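Local coordinates for pyruvate kinase 1 (Trypanosoma brucei brucei, PDB 4KCT) that transfers the phosphoryl group of phosphoenolpyruvate to ADP, giving pyruvate and ATP, and has an intrinsic decarboxylase activity towards oxaloacetate, at the interface of chains A and B and the interface of chains A and C. Residues are numbered along the deposited sequence; one frame, centred on the assembly and turned at random. Chains: chain A/B/C, Pyruvate kinase 1.

Contact 1: the interface of chains A and B. Residues chain A 375-377, 380; chain B 388, 391-392, 495.
Over one face of the B:Glu391 carboxylate lies the CE methyl of A:Met375, 3.7 Å from OE2, although this glutamate is poorly ordered and the placing of its end is doubtful. A:Pro377 meets B:Leu495 with the CA-CB side of its pyrrolidine ring, where leucine CD2 lies 3.8 Å from proline CA. Methionine suits its place because an unbranched chain can run alongside a neighbour: with CG anti to its carbonyl carbon (chi1 -66°) and the rest extended, it lies parallel to B:Glu391 and lays SD against the glutamate CB. The backbone of the same residue supplies the polar link, A:Met375 N donating to B:Glu391 O at 2.8 Å. That acceptor belongs to the last turn of helix 377-392, where carbonyls lack the next turn's N-H groups. Proline fits the opposite end of the same helix in chain A, since a first turn does not need its N-H. One turn on, A:Ala380 has a side chain small enough for close helix packing, and its CB is pressed to 3.3 Å from B:Val392 CG1, a methyl that also lies 3.6 Å from A:Met375 O.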
loop_
_atom_site.group_PDB
_atom_site.type_symbol
_atom_site.label_atom_id
_atom_site.label_comp_id
_atom_site.label_asym_id
_atom_site.label_seq_id
_atom_site.Cartn_x
_atom_site.Cartn_y
_atom_site.Cartn_z
ATOM N N MET A 375 16.151 13.056 -7.777
ATOM C CA MET A 375 15.711 14.450 -7.759
ATOM C C MET A 375 16.947 15.326 -7.852
ATOM O O MET A 375 17.995 14.931 -7.383
ATOM C CB MET A 375 15.034 14.769 -6.406
ATOM C CG MET A 375 13.746 14.038 -6.148
ATOM S SD MET A 375 13.074 14.624 -4.578
ATOM C CE MET A 375 11.481 13.781 -4.621
ATOM N N CYS A 376 16.763 16.592 -8.215
ATOM C CA CYS A 376 17.781 17.618 -7.993
ATOM C C CYS A 376 17.929 17.829 -6.496
ATOM O O CYS A 376 17.000 17.543 -5.737
ATOM C CB CYS A 376 17.366 18.938 -8.658
ATOM S SG CYS A 376 17.085 18.835 -10.438
ATOM N N PRO A 377 19.103 18.304 -6.058
ATOM C CA PRO A 377 19.350 18.462 -4.621
ATOM C C PRO A 377 18.339 19.380 -3.949
ATOM O O PRO A 377 17.904 19.089 -2.846
ATOM C CB PRO A 377 20.772 19.065 -4.542
ATOM C CG PRO A 377 21.358 18.958 -5.916
ATOM C CD PRO A 377 20.281 18.607 -6.901
ATOM N N ALA A 380 15.043 17.313 -3.336
ATOM C CA ALA A 380 15.301 16.450 -2.168
ATOM C C ALA A 380 15.306 17.216 -0.848
ATOM O O ALA A 380 14.695 16.780 0.155
ATOM C CB ALA A 380 16.592 15.680 -2.351
ATOM N N SER B 388 16.362 11.768 1.958
ATOM C CA SER B 388 16.989 12.587 0.931
ATOM C C SER B 388 18.122 11.839 0.212
ATOM O O SER B 388 18.269 11.975 -1.018
ATOM C CB SER B 388 17.432 13.961 1.470
ATOM O OG SER B 388 18.642 13.884 2.186
ATOM N N GLU B 391 16.414 9.850 -2.406
ATOM C CA GLU B 391 15.823 10.666 -3.476
ATOM C C GLU B 391 16.884 11.134 -4.446
ATOM O O GLU B 391 16.588 11.326 -5.621
ATOM C CB GLU B 391 15.074 11.884 -2.929
ATOM C CG GLU B 391 14.104 11.578 -1.814
ATOM C CD GLU B 391 12.809 10.988 -2.290
ATOM O OE1 GLU B 391 11.832 11.024 -1.505
ATOM O OE2 GLU B 391 12.757 10.486 -3.438
ATOM N N VAL B 392 18.092 11.413 -3.947
ATOM C CA VAL B 392 19.186 11.890 -4.846
ATOM C C VAL B 392 20.164 10.801 -5.233
ATOM O O VAL B 392 21.170 11.082 -5.868
ATOM C CB VAL B 392 19.999 13.089 -4.270
ATOM C CG1 VAL B 392 19.107 14.263 -4.043
ATOM C CG2 VAL B 392 20.798 12.699 -2.994
ATOM N N LEU B 495 22.935 18.878 1.543
ATOM C CA LEU B 495 23.382 18.108 0.426
ATOM C C LEU B 495 24.539 18.848 -0.237
ATOM O O LEU B 495 24.386 20.011 -0.628
ATOM C CB LEU B 495 22.247 17.919 -0.576
ATOM C CG LEU B 495 21.391 16.645 -0.382
ATOM C CD1 LEU B 495 20.719 16.693 0.980
ATOM C CD2 LEU B 495 20.326 16.585 -1.479
#

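Contact 2: the interface of chains A and C. Residues chain A 281, 284-285; chain C 7-8, 10.
C:Asn7 and C:Ile8 close helix 3-8 and C:Leu10 follows in an extended conformation, a course that lays the chain across one side of A:Cys281, A:Ser284 and A:Lys285 on helix 275-289. C:Asn7 turns its amide towards A:Ser284: ND2 donates to the hydroxyl OG at 3.1 Å; OG lies in the amide plane, and the bond is fairly straight, 156° at H. Serine is apt here, being short enough to let the helices come close while still offering an acceptor; its CB also packs 3.6 Å from C:Ile8 CG2. The branched isoleucine brings that methyl over the helix surface because CG2 stands anti to the carbonyl carbon, with CG1 taking the sterically tighter site at chi1 63°. The aliphatic part of A:Lys285 crosses it at a slant, CG lying 3.8 Å from CG2. The lysine chain then bends at chi4 (-74°), and NZ binds a water at 2.8 Å that in turn binds C:Ile8 O at 3.1 Å, so the lysine uses both its apolar stem and its amine. A:Cys281 SG makes a weak hydrogen bond with C:Leu10 O. The N-terminal segment of one subunit is thus fastened to its neighbour, probably steadying the tetramer.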
loop_
_atom_site.group_PDB
_atom_site.type_symbol
_atom_site.label_atom_id
_atom_site.label_comp_id
_atom_site.label_asym_id
_atom_site.label_seq_id
_atom_site.Cartn_x
_atom_site.Cartn_y
_atom_site.Cartn_z
ATOM N N CYS A 281 -8.185 15.988 -13.299
ATOM C CA CYS A 281 -6.969 15.641 -14.030
ATOM C C CYS A 281 -5.947 16.801 -14.074
ATOM O O CYS A 281 -4.806 16.634 -13.686
ATOM C CB CYS A 281 -7.328 15.215 -15.446
ATOM S SG CYS A 281 -5.871 14.898 -16.459
ATOM N N SER A 284 -4.500 17.690 -10.494
ATOM C CA SER A 284 -3.519 16.677 -10.075
ATOM C C SER A 284 -2.228 16.769 -10.880
ATOM O O SER A 284 -1.146 16.668 -10.321
ATOM C CB SER A 284 -4.116 15.276 -10.154
ATOM O OG SER A 284 -5.140 15.157 -9.138
ATOM N N LYS A 285 -2.339 17.017 -12.177
ATOM C CA LYS A 285 -1.143 17.188 -12.989
ATOM C C LYS A 285 -0.322 18.392 -12.526
ATOM O O LYS A 285 0.907 18.330 -12.506
ATOM C CB LYS A 285 -1.498 17.323 -14.490
ATOM C CG LYS A 285 -1.831 15.976 -15.166
ATOM C CD LYS A 285 -2.219 16.199 -16.626
ATOM C CE LYS A 285 -2.452 14.883 -17.369
ATOM N NZ LYS A 285 -1.177 14.188 -17.653
ATOM N N ASN C 7 -5.993 10.211 -10.945
ATOM C CA ASN C 7 -6.471 11.456 -11.550
ATOM C C ASN C 7 -5.663 11.874 -12.779
ATOM O O ASN C 7 -6.220 12.401 -13.727
ATOM C CB ASN C 7 -6.507 12.615 -10.537
ATOM C CG ASN C 7 -7.599 12.463 -9.498
ATOM O OD1 ASN C 7 -8.452 11.578 -9.594
ATOM N ND2 ASN C 7 -7.610 13.367 -8.516
ATOM N N ILE C 8 -4.341 11.725 -12.738
ATOM C CA ILE C 8 -3.543 12.236 -13.812
ATOM C C ILE C 8 -3.703 11.367 -15.077
ATOM O O ILE C 8 -3.345 11.801 -16.177
ATOM C CB ILE C 8 -2.026 12.412 -13.444
ATOM C CG1 ILE C 8 -1.370 11.071 -13.111
ATOM C CG2 ILE C 8 -1.848 13.419 -12.306
ATOM C CD1 ILE C 8 0.155 11.189 -12.920
ATOM N N LEU C 10 -6.786 10.357 -16.010
ATOM C CA LEU C 10 -8.182 10.554 -16.496
ATOM C C LEU C 10 -8.214 11.211 -17.892
ATOM O O LEU C 10 -7.369 12.061 -18.207
ATOM C CB LEU C 10 -8.977 11.420 -15.534
ATOM C CG LEU C 10 -9.276 10.822 -14.150
ATOM C CD1 LEU C 10 -9.826 11.915 -13.236
ATOM C CD2 LEU C 10 -10.260 9.672 -14.252
HETATM O O HOH W 1 -1.250 11.479 -18.506
#

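Contact 3: the interface of chains A and C. Residues chain A 272-273, 276, 280; chain C 314-315, 318, 322.
Sulfur-to-carbon packing dominates where A:Cys276 settles against helix 311-323 of chain C. Its SG stands anti to the carbonyl carbon (chi1 -50°) and points at C:Val314 CG1, 3.4 Å away. The same sulfur touches C:Ala318 CB at 3.7 Å and C:Ser315 CA at 3.8 Å, so one compact, polarisable atom is pressed against a full turn of the opposing helix. Alanine suits that surface because its small side chain lets the sulfur approach closely; C:Ser315 offers its backbone CA and turns its hydroxyl away. A second sulfur contact joins A:Met280 and C:Leu322, which reach towards each other tip to tip; methionine SD lies 3.9 Å from leucine CD1. The methionine bends at chi3 (79°), which brings its CE methyl beside that branch as well, and the long, flexible methionine and the branched leucine together span the wider gap between the helices. Aliphatic packing against backbone makes the last group: C:Val314 CG1 also lies 3.6 Å from A:Ala272 O and 4.0 Å from A:Glu273 CA. In the fold, 3-10 helix 272-274 and helix 275-289 follow soon after the pyruvate-binding A:Arg263-A:Asp265 segment of the barrel domain, while helix 311-323 precedes strand 327-330, which carries the pocket residue C:Met329.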
loop_
_atom_site.group_PDB
_atom_site.type_symbol
_atom_site.label_atom_id
_atom_site.label_comp_id
_atom_site.label_asym_id
_atom_site.label_seq_id
_atom_site.Cartn_x
_atom_site.Cartn_y
_atom_site.Cartn_z
ATOM N N ALA A 272 -20.742 19.593 -20.233
ATOM C CA ALA A 272 -20.658 20.183 -18.891
ATOM C C ALA A 272 -20.249 19.129 -17.848
ATOM O O ALA A 272 -19.393 19.392 -16.993
ATOM C CB ALA A 272 -21.991 20.835 -18.504
ATOM N N GLU A 273 -20.753 17.907 -18.020
ATOM C CA GLU A 273 -20.456 16.818 -17.108
ATOM C C GLU A 273 -18.992 16.335 -17.170
ATOM O O GLU A 273 -18.460 15.852 -16.179
ATOM C CB GLU A 273 -21.444 15.657 -17.322
ATOM C CG GLU A 273 -21.308 14.949 -18.682
ATOM C CD GLU A 273 -22.222 15.516 -19.761
ATOM O OE1 GLU A 273 -22.579 16.718 -19.700
ATOM O OE2 GLU A 273 -22.464 14.799 -20.762
ATOM N N CYS A 276 -15.849 18.120 -14.668
ATOM C CA CYS A 276 -15.349 17.545 -13.415
ATOM C C CYS A 276 -14.132 16.664 -13.621
ATOM O O CYS A 276 -13.214 16.653 -12.783
ATOM C CB CYS A 276 -16.443 16.782 -12.697
ATOM S SG CYS A 276 -17.952 17.753 -12.543
ATOM N N MET A 280 -10.286 17.507 -12.236
ATOM C CA MET A 280 -9.508 16.619 -11.390
ATOM C C MET A 280 -8.160 16.307 -12.016
ATOM O O MET A 280 -7.150 16.227 -11.333
ATOM C CB MET A 280 -10.264 15.312 -11.161
ATOM C CG MET A 280 -11.470 15.459 -10.248
ATOM S SD MET A 280 -12.484 13.956 -10.344
ATOM C CE MET A 280 -11.547 12.887 -9.285
ATOM N N VAL C 314 -22.897 21.071 -11.269
ATOM C CA VAL C 314 -22.382 19.864 -11.896
ATOM C C VAL C 314 -21.371 19.180 -10.966
ATOM O O VAL C 314 -21.444 17.953 -10.715
ATOM C CB VAL C 314 -21.745 20.165 -13.258
ATOM C CG1 VAL C 314 -20.916 18.973 -13.724
ATOM C CG2 VAL C 314 -22.824 20.547 -14.277
ATOM N N SER C 315 -20.443 19.975 -10.441
ATOM C CA SER C 315 -19.438 19.490 -9.512
ATOM C C SER C 315 -20.084 18.809 -8.295
ATOM O O SER C 315 -19.617 17.762 -7.827
ATOM C CB SER C 315 -18.569 20.676 -9.056
ATOM O OG SER C 315 -17.832 20.364 -7.912
ATOM N N ALA C 318 -21.402 15.384 -9.226
ATOM C CA ALA C 318 -20.313 14.443 -9.477
ATOM C C ALA C 318 -19.646 14.029 -8.146
ATOM O O ALA C 318 -19.352 12.846 -7.914
ATOM C CB ALA C 318 -19.284 15.047 -10.443
ATOM N N LEU C 322 -18.821 10.501 -6.354
ATOM C CA LEU C 322 -17.456 10.091 -5.949
ATOM C C LEU C 322 -17.336 9.851 -4.420
ATOM O O LEU C 322 -16.552 8.982 -3.982
ATOM C CB LEU C 322 -16.404 11.121 -6.411
ATOM C CG LEU C 322 -16.308 11.263 -7.946
ATOM C CD1 LEU C 322 -15.529 12.519 -8.315
ATOM C CD2 LEU C 322 -15.649 10.037 -8.566
#

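Contact 2 and contact 3 have C-alpha centres about 14 Å apart and share helix 275-289 of chain A, which meets the N-terminal segment of chain C at one place and the barrel helix 311-323 at another. Contact 1 lies about 25 Å from contact 2 and 37 Å from contact 3, on the alpha/beta domain, where helix 377-392 takes part from both subunits. Chain A thus uses different domains for its two neighbours. Twofold repetition of each patch ties four subunits together, and movements of the domain that binds the fructose bisphosphate could be passed between subunits through such contacts.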